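Local coordinates for protein fatty acid synthase 1, isoform A (Drosophila melanogaster, PDB 6FN6) that probably builds long-chain saturated fatty acids from acetyl-CoA and malonyl-CoA with NADPH, this piece forming its dehydratase, enoylreductase and ketoreductase region, at residues 734-739 and 770-775; 720-725 and 865-870; 898-903 and 907-912; 695-700 and 848-853. One frame throughout, in Å; residues are numbered along the deposited sequence.

Contact 1 (734-739 and 770-775); sequences TVFTTV and QLVLRE
Phe-736 carries the strand side of this contact, and Leu-771, Val-772 and Glu-775 receive its ring on the helix. The interactions that join the two segments are apolar. Ring atom CD1 of Phe-736 lies 4.2 Å from Leu-771 CD2 and 4.3 Å from Val-772 CG2, while the neighbouring CE1 comes within 3.6 Å of Glu-775 CB. The CD1 and CE1 atoms thus meet two methyl groups and the aliphatic root of an acidic side chain. CB of Phe-736 points to the helix, and with CG anti to the carbonyl carbon (chi1 -66°) the ring lies against it.

The arrangement belongs to the Rossmann fold of the enoylreductase part. Strand 734-739 lies next to the edge strand 760-762 of a six-stranded parallel sheet, and helix 768-775 is part of the crossover to strand 781-786. The helix segment runs nearly antiparallel to the strand (161°), their axes 10.0 Å apart.

Glu-775 bends at chi2 and carries its carboxylate away from the strand to a salt bridge with Arg-758. Leu-773 and Arg-774, which do not touch the strand, pack on Asp-230 of the second subunit.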
# COMPACT_ATOMS: atom_id res chain seq x y z
N THR A 734 -15.61 20.99 -9.57
CA THR A 734 -16.57 20.69 -8.52
C THR A 734 -15.78 20.29 -7.27
O THR A 734 -14.91 19.42 -7.32
CB THR A 734 -17.54 19.57 -8.93
OG1 THR A 734 -18.39 20.04 -9.98
CG2 THR A 734 -18.40 19.12 -7.74
N VAL A 735 -16.08 20.95 -6.15
CA VAL A 735 -15.30 20.77 -4.94
C VAL A 735 -16.08 20.05 -3.85
O VAL A 735 -17.21 20.40 -3.53
CB VAL A 735 -14.78 22.13 -4.43
CG1 VAL A 735 -14.12 21.99 -3.07
CG2 VAL A 735 -13.81 22.74 -5.42
N PHE A 736 -15.44 19.02 -3.29
CA PHE A 736 -15.89 18.39 -2.06
C PHE A 736 -14.88 18.73 -0.96
O PHE A 736 -13.68 18.84 -1.22
CB PHE A 736 -16.01 16.88 -2.23
CG PHE A 736 -17.10 16.46 -3.19
CD1 PHE A 736 -18.39 16.23 -2.74
CD2 PHE A 736 -16.83 16.30 -4.54
CE1 PHE A 736 -19.39 15.86 -3.62
CE2 PHE A 736 -17.82 15.93 -5.42
CZ PHE A 736 -19.11 15.70 -4.96
N THR A 737 -15.36 18.93 0.27
CA THR A 737 -14.45 19.22 1.38
C THR A 737 -14.90 18.60 2.69
O THR A 737 -15.99 18.03 2.78
CB THR A 737 -14.29 20.74 1.61
OG1 THR A 737 -15.57 21.32 1.93
CG2 THR A 737 -13.73 21.41 0.38
N THR A 738 -14.05 18.73 3.70
CA THR A 738 -14.36 18.28 5.04
C THR A 738 -13.93 19.34 6.05
O THR A 738 -13.06 20.16 5.77
CB THR A 738 -13.66 16.94 5.36
OG1 THR A 738 -12.27 17.03 5.03
CG2 THR A 738 -14.30 15.81 4.56
N VAL A 739 -14.56 19.33 7.22
CA VAL A 739 -14.29 20.33 8.26
C VAL A 739 -14.26 19.69 9.64
O VAL A 739 -14.86 18.64 9.86
CB VAL A 739 -15.33 21.46 8.22
CG1 VAL A 739 -15.19 22.28 6.95
CG2 VAL A 739 -16.74 20.90 8.36
N GLN A 770 -18.74 7.89 2.39
CA GLN A 770 -20.10 7.60 1.97
C GLN A 770 -20.69 8.81 1.27
O GLN A 770 -21.36 8.68 0.24
CB GLN A 770 -20.98 7.21 3.17
CG GLN A 770 -20.70 5.82 3.72
CD GLN A 770 -19.36 5.72 4.41
OE1 GLN A 770 -19.00 6.58 5.22
NE2 GLN A 770 -18.60 4.68 4.09
N LEU A 771 -20.43 10.00 1.82
CA LEU A 771 -20.97 11.24 1.27
C LEU A 771 -20.52 11.45 -0.17
O LEU A 771 -21.34 11.76 -1.04
CB LEU A 771 -20.53 12.42 2.13
CG LEU A 771 -21.00 13.82 1.72
CD1 LEU A 771 -21.14 14.71 2.95
CD2 LEU A 771 -20.06 14.48 0.71
N VAL A 772 -19.23 11.29 -0.41
CA VAL A 772 -18.66 11.55 -1.73
C VAL A 772 -19.16 10.52 -2.73
O VAL A 772 -19.56 10.87 -3.84
CB VAL A 772 -17.12 11.56 -1.67
CG1 VAL A 772 -16.52 11.57 -3.07
CG2 VAL A 772 -16.64 12.77 -0.88
N LEU A 773 -19.12 9.25 -2.34
CA LEU A 773 -19.57 8.18 -3.22
C LEU A 773 -21.06 8.36 -3.54
O LEU A 773 -21.50 8.06 -4.65
CB LEU A 773 -19.32 6.81 -2.58
CG LEU A 773 -17.85 6.41 -2.40
CD1 LEU A 773 -17.75 5.07 -1.69
CD2 LEU A 773 -17.12 6.35 -3.74
N ARG A 774 -21.82 8.84 -2.57
CA ARG A 774 -23.25 9.09 -2.77
C ARG A 774 -23.49 10.22 -3.77
O ARG A 774 -24.34 10.11 -4.65
CB ARG A 774 -23.93 9.45 -1.45
CG ARG A 774 -24.88 8.40 -0.92
CD ARG A 774 -25.73 8.97 0.21
NE ARG A 774 -24.94 9.21 1.41
CZ ARG A 774 -24.79 8.34 2.41
NH1 ARG A 774 -25.38 7.15 2.36
NH2 ARG A 774 -24.05 8.66 3.46
N GLU A 775 -22.73 11.30 -3.62
CA GLU A 775 -22.91 12.49 -4.43
C GLU A 775 -22.32 12.30 -5.82
O GLU A 775 -22.69 12.99 -6.77
CB GLU A 775 -22.27 13.70 -3.75
CG GLU A 775 -22.99 14.14 -2.48
CD GLU A 775 -24.41 14.58 -2.74
OE1 GLU A 775 -24.62 15.40 -3.66
OE2 GLU A 775 -25.32 14.09 -2.03

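Contact 2 (720-725 and 865-870); sequences VGQAAI and PLPTSV
With CG anti to its carbonyl carbon (chi1 -81°) and the chain extended beyond it (chi2 172°), Gln-722 stretches from helix 719-731 until its amide meets Pro-867. Leu-866 also has CG anti to its own carbonyl carbon (chi1 -79°), and its side chain points back at the helix, beside the same amide. Gln-722 OE1 is the touching atom: it stands 3.2 Å from Pro-867 CD and 3.9 Å from CG of the same ring, with Leu-866 CG further off at 4.1 Å. The glutamine and the proline cross at a slant. Phe-747 of helix 742-751 packs against both of them, and Ile-889 also borders the glutamine.

Helix 719-731 follows the glycine-rich turn after strand 710-713, and Gly-721 fits the last glycine of a GxGxxG pattern, consistent with the nucleotide-binding Rossmann fold of this reductase family. Leu-866 and Pro-867 lead into strand 868-872, which pairs with strand 891-895 in the neighbouring sheet. The contact therefore sits where the chain leaves the Rossmann fold.

Chemically, an amide oxygen is set against carbon. Pro-867 has no N-H to offer, and Leu-866 N is bonded to Thr-687 OG1; the amide oxygen meets only carbon atoms of these two residues, and the contact is one of van der Waals packing.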
# COMPACT_ATOMS: atom_id res chain seq x y z
N VAL A 720 -3.96 25.44 3.82
CA VAL A 720 -3.83 24.83 2.50
C VAL A 720 -5.20 24.59 1.88
O VAL A 720 -5.37 24.76 0.67
CB VAL A 720 -3.03 23.51 2.59
CG1 VAL A 720 -2.80 22.93 1.20
CG2 VAL A 720 -1.70 23.73 3.29
N GLY A 721 -6.16 24.19 2.70
CA GLY A 721 -7.52 23.95 2.23
C GLY A 721 -8.15 25.18 1.60
O GLY A 721 -8.63 25.14 0.46
N GLN A 722 -8.18 26.27 2.36
CA GLN A 722 -8.74 27.53 1.88
C GLN A 722 -8.11 27.96 0.57
O GLN A 722 -8.80 28.39 -0.36
CB GLN A 722 -8.56 28.63 2.94
CG GLN A 722 -9.60 28.59 4.04
CD GLN A 722 -9.28 29.55 5.18
OE1 GLN A 722 -9.37 30.77 5.02
NE2 GLN A 722 -8.94 29.00 6.33
N ALA A 723 -6.78 27.86 0.49
CA ALA A 723 -6.07 28.23 -0.72
C ALA A 723 -6.44 27.27 -1.85
O ALA A 723 -6.60 27.69 -3.00
CB ALA A 723 -4.57 28.22 -0.49
N ALA A 724 -6.59 26.00 -1.51
CA ALA A 724 -6.94 24.98 -2.50
C ALA A 724 -8.35 25.19 -3.05
O ALA A 724 -8.56 25.14 -4.26
CB ALA A 724 -6.82 23.59 -1.88
N ILE A 725 -9.30 25.43 -2.15
CA ILE A 725 -10.69 25.63 -2.54
C ILE A 725 -10.82 26.83 -3.46
O ILE A 725 -11.54 26.79 -4.46
CB ILE A 725 -11.60 25.78 -1.30
CG1 ILE A 725 -11.57 24.51 -0.45
CG2 ILE A 725 -13.03 26.11 -1.71
CD1 ILE A 725 -12.17 24.67 0.93
N PRO A 865 -5.80 36.59 0.19
CA PRO A 865 -5.15 36.41 1.49
C PRO A 865 -6.09 35.75 2.49
O PRO A 865 -7.31 35.91 2.39
CB PRO A 865 -4.80 37.84 1.91
CG PRO A 865 -5.75 38.70 1.16
CD PRO A 865 -5.97 38.01 -0.15
N LEU A 866 -5.53 35.02 3.45
CA LEU A 866 -6.32 34.29 4.42
C LEU A 866 -6.66 35.14 5.64
O LEU A 866 -6.03 36.17 5.87
CB LEU A 866 -5.57 33.04 4.88
CG LEU A 866 -5.59 31.82 3.95
CD1 LEU A 866 -4.98 32.13 2.60
CD2 LEU A 866 -4.84 30.68 4.62
N PRO A 867 -7.68 34.72 6.41
CA PRO A 867 -7.89 35.34 7.72
C PRO A 867 -6.63 35.22 8.57
O PRO A 867 -5.87 34.27 8.40
CB PRO A 867 -9.05 34.53 8.31
CG PRO A 867 -9.76 33.99 7.14
CD PRO A 867 -8.71 33.72 6.10
N THR A 868 -6.42 36.17 9.48
CA THR A 868 -5.21 36.19 10.28
C THR A 868 -5.50 36.23 11.78
O THR A 868 -6.38 36.95 12.23
CB THR A 868 -4.34 37.41 9.93
OG1 THR A 868 -5.11 38.61 10.06
CG2 THR A 868 -3.80 37.29 8.51
N SER A 869 -4.73 35.45 12.53
CA SER A 869 -4.72 35.54 13.98
C SER A 869 -3.34 36.05 14.37
O SER A 869 -2.39 35.28 14.47
CB SER A 869 -5.01 34.18 14.62
OG SER A 869 -6.21 33.63 14.10
N VAL A 870 -3.25 37.36 14.56
CA VAL A 870 -1.95 38.02 14.71
C VAL A 870 -1.48 38.04 16.16
O VAL A 870 -2.27 38.25 17.08
CB VAL A 870 -2.01 39.45 14.14
CG1 VAL A 870 -0.61 40.06 14.09
CG2 VAL A 870 -2.65 39.46 12.76

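Contact 3 (898-903 and 907-912); sequences DEEAGK and QPKPRL
Asp-898 and Arg-911 face each other across a surface loop between strands 891-895 and 913-915, an irregular connection that includes a type II beta turn from Glu-900 to Lys-903. The arginine chain is extended from CG to NE and brings NH2 obliquely to 3.3 Å from Asp-898 N, two donors that are not hydrogen-bonded, and to 3.6 Å from Asp-898 CB. Asp-898 OD2 remains 4.1 Å from Arg-911 NH2, too far for a salt bridge, and the carboxylate and guanidinium planes are 59° apart.

Glu-899 turns away from the other segment, and its OE1 accepts a hydrogen bond from Met-682 N. Glu-900 points back across. Its CG lies 4.0 Å from Lys-909 NZ, the two chains sliding past each other in opposite directions. A bend at chi2 (80°) carries the carboxylate on toward Pro-908, with OE2 4.1 Å from Pro-908 CA. The polar end of Glu-900 is held by Tyr-607 OH, bonded to OE2, and by a salt bridge from OE1 to Arg-646, which ties the loop to the nearby sheet.

Gly-902 occupies the third position of the turn with phi at 99°, where a CB atom would collide with the carbonyl O of Ala-901.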
# COMPACT_ATOMS: atom_id res chain seq x y z
N ASP A 898 5.26 46.76 12.94
CA ASP A 898 4.05 47.42 12.44
C ASP A 898 4.33 48.06 11.09
O ASP A 898 5.35 48.72 10.91
CB ASP A 898 3.55 48.46 13.44
CG ASP A 898 2.75 47.86 14.57
OD1 ASP A 898 1.76 47.15 14.28
OD2 ASP A 898 3.11 48.07 15.74
N GLU A 899 3.43 47.85 10.13
CA GLU A 899 3.63 48.37 8.79
C GLU A 899 3.42 49.89 8.74
O GLU A 899 2.47 50.42 9.31
CB GLU A 899 2.68 47.69 7.80
CG GLU A 899 2.85 48.14 6.36
CD GLU A 899 1.91 47.43 5.40
OE1 GLU A 899 1.13 46.56 5.86
OE2 GLU A 899 1.95 47.73 4.19
N GLU A 900 4.35 50.57 8.07
CA GLU A 900 4.26 52.01 7.87
C GLU A 900 2.99 52.39 7.12
O GLU A 900 2.49 51.63 6.29
CB GLU A 900 5.48 52.52 7.10
CG GLU A 900 6.78 52.48 7.91
CD GLU A 900 7.40 51.11 7.95
OE1 GLU A 900 6.76 50.14 7.49
OE2 GLU A 900 8.55 50.99 8.43
N ALA A 901 2.45 53.57 7.43
CA ALA A 901 1.16 53.99 6.90
C ALA A 901 1.26 54.37 5.43
O ALA A 901 2.29 54.86 4.97
CB ALA A 901 0.62 55.15 7.71
N GLY A 902 0.17 54.13 4.70
CA GLY A 902 0.11 54.40 3.27
C GLY A 902 0.34 53.18 2.40
O GLY A 902 0.01 53.19 1.22
N LYS A 903 0.89 52.12 3.00
CA LYS A 903 1.26 50.90 2.29
C LYS A 903 1.98 51.20 0.97
O LYS A 903 1.58 50.75 -0.10
CB LYS A 903 0.03 50.01 2.04
CG LYS A 903 -1.09 50.60 1.19
CD LYS A 903 -2.25 49.62 1.04
CE LYS A 903 -3.02 49.47 2.34
NZ LYS A 903 -4.18 48.55 2.20
N GLN A 907 11.98 53.26 3.18
CA GLN A 907 13.10 52.72 3.95
C GLN A 907 12.72 52.60 5.43
O GLN A 907 12.22 53.56 6.02
CB GLN A 907 14.34 53.60 3.78
CG GLN A 907 15.64 52.92 4.19
CD GLN A 907 16.02 51.78 3.25
OE1 GLN A 907 15.60 51.76 2.09
NE2 GLN A 907 16.80 50.83 3.75
N PRO A 908 12.97 51.43 6.04
CA PRO A 908 12.48 51.19 7.40
C PRO A 908 13.23 51.95 8.50
O PRO A 908 14.44 52.14 8.42
CB PRO A 908 12.68 49.69 7.58
CG PRO A 908 13.82 49.35 6.71
CD PRO A 908 13.71 50.26 5.51
N LYS A 909 12.49 52.39 9.51
CA LYS A 909 13.08 52.97 10.71
C LYS A 909 13.79 51.88 11.48
O LYS A 909 13.36 50.73 11.47
CB LYS A 909 12.01 53.63 11.59
CG LYS A 909 11.12 54.63 10.89
CD LYS A 909 9.84 54.87 11.69
CE LYS A 909 8.95 55.92 11.05
NZ LYS A 909 8.61 55.59 9.64
N PRO A 910 14.89 52.22 12.17
CA PRO A 910 15.56 51.17 12.95
C PRO A 910 14.76 50.78 14.19
O PRO A 910 14.07 51.62 14.77
CB PRO A 910 16.89 51.82 13.33
CG PRO A 910 16.60 53.28 13.37
CD PRO A 910 15.56 53.53 12.31
N ARG A 911 14.86 49.51 14.58
CA ARG A 911 14.20 49.02 15.78
C ARG A 911 15.13 48.15 16.60
O ARG A 911 16.13 47.64 16.11
CB ARG A 911 12.93 48.22 15.47
CG ARG A 911 11.70 49.04 15.11
CD ARG A 911 10.45 48.20 15.34
NE ARG A 911 9.23 48.82 14.84
CZ ARG A 911 8.00 48.38 15.10
NH1 ARG A 911 7.82 47.30 15.86
NH2 ARG A 911 6.94 49.01 14.61
N LEU A 912 14.76 47.98 17.87
CA LEU A 912 15.47 47.10 18.77
C LEU A 912 14.45 46.11 19.33
O LEU A 912 13.29 46.46 19.55
CB LEU A 912 16.13 47.88 19.90
CG LEU A 912 17.26 48.84 19.50
CD1 LEU A 912 17.69 49.65 20.71
CD2 LEU A 912 18.45 48.09 18.92

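Contact 4 (695-700 and 848-853); sequences VYYALV and NQVVSL
Helix segments 695-700 and 848-853 cross almost at right angles (97°), their axes 9.4 Å apart, with Tyr-697 CA and Val-850 CA nearest at 6.1 Å. Leu-853 fills the angle between Tyr-696 and Val-700. Its CB lies 3.6 Å from Tyr-696 CD1; the leucine side chain crosses the ring at a slant, and its carbonyl O stands 3.7 Å above one face, offset toward the rim. Branch CD2 of Leu-853 reaches on to Val-700 and meets CG1 tip to tip at 3.5 Å. That methyl of Val-700 is trans to the backbone N (chi1 176°), which points it at the leucine branch.

Tyr-696 also packs on Val-727 of helix 719-731 and on Val-854, so its ring is wedged between helices. An alanine here would remove the ring beneath the Leu-853 side chain and carbonyl, and would probably leave a gap between the three helices.

Tyr-697 goes the other way round its helix. Its CD1 touches Val-850 CG1 at 4.0 Å, while its hydroxyl is hydrogen-bonded to Arg-702 and to Asn-828 of the second subunit. Within helix 844-860, the regular backbone bond from Leu-853 N to Gln-849 O holds the leucine in the helix.

The two helices lie at the start and the end of the Rossmann fold: 689-702 leads into its first strand, 710-713, and 844-860 comes after its last, 830-833, the layout of the nucleotide-binding half in medium-chain dehydrogenases and reductases.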
# COMPACT_ATOMS: atom_id res chain seq x y z
N VAL A 695 -0.46 24.75 -3.14
CA VAL A 695 -1.68 24.43 -3.86
C VAL A 695 -1.40 24.31 -5.35
O VAL A 695 -1.89 23.39 -6.02
CB VAL A 695 -2.78 25.48 -3.59
CG1 VAL A 695 -3.85 25.46 -4.67
CG2 VAL A 695 -3.41 25.25 -2.23
N TYR A 696 -0.59 25.22 -5.87
CA TYR A 696 -0.32 25.26 -7.30
C TYR A 696 0.63 24.15 -7.73
O TYR A 696 0.48 23.58 -8.81
CB TYR A 696 0.24 26.62 -7.70
CG TYR A 696 -0.84 27.64 -8.00
CD1 TYR A 696 -1.57 27.57 -9.18
CD2 TYR A 696 -1.12 28.67 -7.11
CE1 TYR A 696 -2.56 28.50 -9.46
CE2 TYR A 696 -2.11 29.60 -7.38
CZ TYR A 696 -2.82 29.51 -8.56
OH TYR A 696 -3.80 30.43 -8.84
N TYR A 697 1.61 23.83 -6.88
CA TYR A 697 2.55 22.77 -7.21
C TYR A 697 1.87 21.41 -7.18
O TYR A 697 2.28 20.48 -7.87
CB TYR A 697 3.75 22.77 -6.25
CG TYR A 697 4.70 21.63 -6.52
CD1 TYR A 697 5.46 21.60 -7.68
CD2 TYR A 697 4.81 20.57 -5.63
CE1 TYR A 697 6.32 20.55 -7.94
CE2 TYR A 697 5.67 19.52 -5.89
CZ TYR A 697 6.42 19.51 -7.05
OH TYR A 697 7.28 18.47 -7.31
N ALA A 698 0.82 21.30 -6.37
CA ALA A 698 0.11 20.04 -6.20
C ALA A 698 -1.00 19.87 -7.24
O ALA A 698 -1.07 18.85 -7.93
CB ALA A 698 -0.47 19.95 -4.79
N LEU A 699 -1.88 20.87 -7.33
CA LEU A 699 -3.07 20.77 -8.16
C LEU A 699 -2.80 21.00 -9.65
O LEU A 699 -3.38 20.32 -10.50
CB LEU A 699 -4.13 21.76 -7.68
CG LEU A 699 -4.57 21.68 -6.22
CD1 LEU A 699 -5.80 22.56 -5.99
CD2 LEU A 699 -4.85 20.25 -5.77
N VAL A 700 -1.92 21.95 -9.97
CA VAL A 700 -1.71 22.34 -11.36
C VAL A 700 -0.52 21.61 -11.97
O VAL A 700 -0.63 21.03 -13.05
CB VAL A 700 -1.53 23.87 -11.48
CG1 VAL A 700 -1.20 24.28 -12.91
CG2 VAL A 700 -2.78 24.58 -11.00
N ASN A 848 10.67 28.74 -10.54
CA ASN A 848 10.22 29.88 -11.33
C ASN A 848 8.81 29.66 -11.87
O ASN A 848 8.06 30.61 -12.06
CB ASN A 848 11.19 30.13 -12.48
CG ASN A 848 12.50 30.73 -12.01
OD1 ASN A 848 12.51 31.70 -11.24
ND2 ASN A 848 13.61 30.16 -12.46
N GLN A 849 8.46 28.40 -12.13
CA GLN A 849 7.13 28.09 -12.65
C GLN A 849 6.06 28.28 -11.57
O GLN A 849 5.03 28.91 -11.81
CB GLN A 849 7.08 26.67 -13.20
CG GLN A 849 5.71 26.28 -13.75
CD GLN A 849 5.26 27.18 -14.88
OE1 GLN A 849 4.33 27.98 -14.73
NE2 GLN A 849 5.93 27.07 -16.03
N VAL A 850 6.31 27.74 -10.38
CA VAL A 850 5.32 27.78 -9.31
C VAL A 850 5.03 29.23 -8.92
O VAL A 850 3.87 29.59 -8.68
CB VAL A 850 5.78 26.97 -8.07
CG1 VAL A 850 5.88 25.49 -8.41
CG2 VAL A 850 7.10 27.47 -7.54
N VAL A 851 6.06 30.06 -8.87
CA VAL A 851 5.88 31.46 -8.50
C VAL A 851 5.09 32.17 -9.60
O VAL A 851 4.29 33.06 -9.33
CB VAL A 851 7.23 32.16 -8.22
CG1 VAL A 851 7.94 31.49 -7.06
CG2 VAL A 851 8.11 32.16 -9.46
N SER A 852 5.33 31.76 -10.84
CA SER A 852 4.57 32.30 -11.97
C SER A 852 3.09 31.97 -11.80
O SER A 852 2.23 32.82 -12.01
CB SER A 852 5.09 31.74 -13.30
OG SER A 852 6.47 31.99 -13.45
N LEU A 853 2.81 30.73 -11.41
CA LEU A 853 1.44 30.30 -11.18
C LEU A 853 0.79 31.15 -10.10
O LEU A 853 -0.34 31.63 -10.27
CB LEU A 853 1.40 28.82 -10.79
CG LEU A 853 1.09 27.82 -11.90
CD1 LEU A 853 1.99 28.03 -13.10
CD2 LEU A 853 1.20 26.39 -11.39

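In the fold
Along the chain, contacts 2 and 4 interlock, their segments alternating, while contact 1 is nested inside the loops both close and contact 3 follows later. Contacts 2 and 4 have centres 17 Å apart and touch where Val-695 CG2 packs on Ala-723 CB at 3.6 Å, joining helices 689-702 and 719-731. Contact 1, with its centre 21 Å from that of contact 2, joins it through Thr-737 and Ile-725, on the consecutive helix 719-731 and strand 734-739. Contacts 1 and 4 lie within the Rossmann part, and contact 2 joins it to the neighbouring sheet. Contact 3, on the loop leaving strand 891-895 of that sheet, has its nearest atoms about 7 Å from contact 2, without touching it.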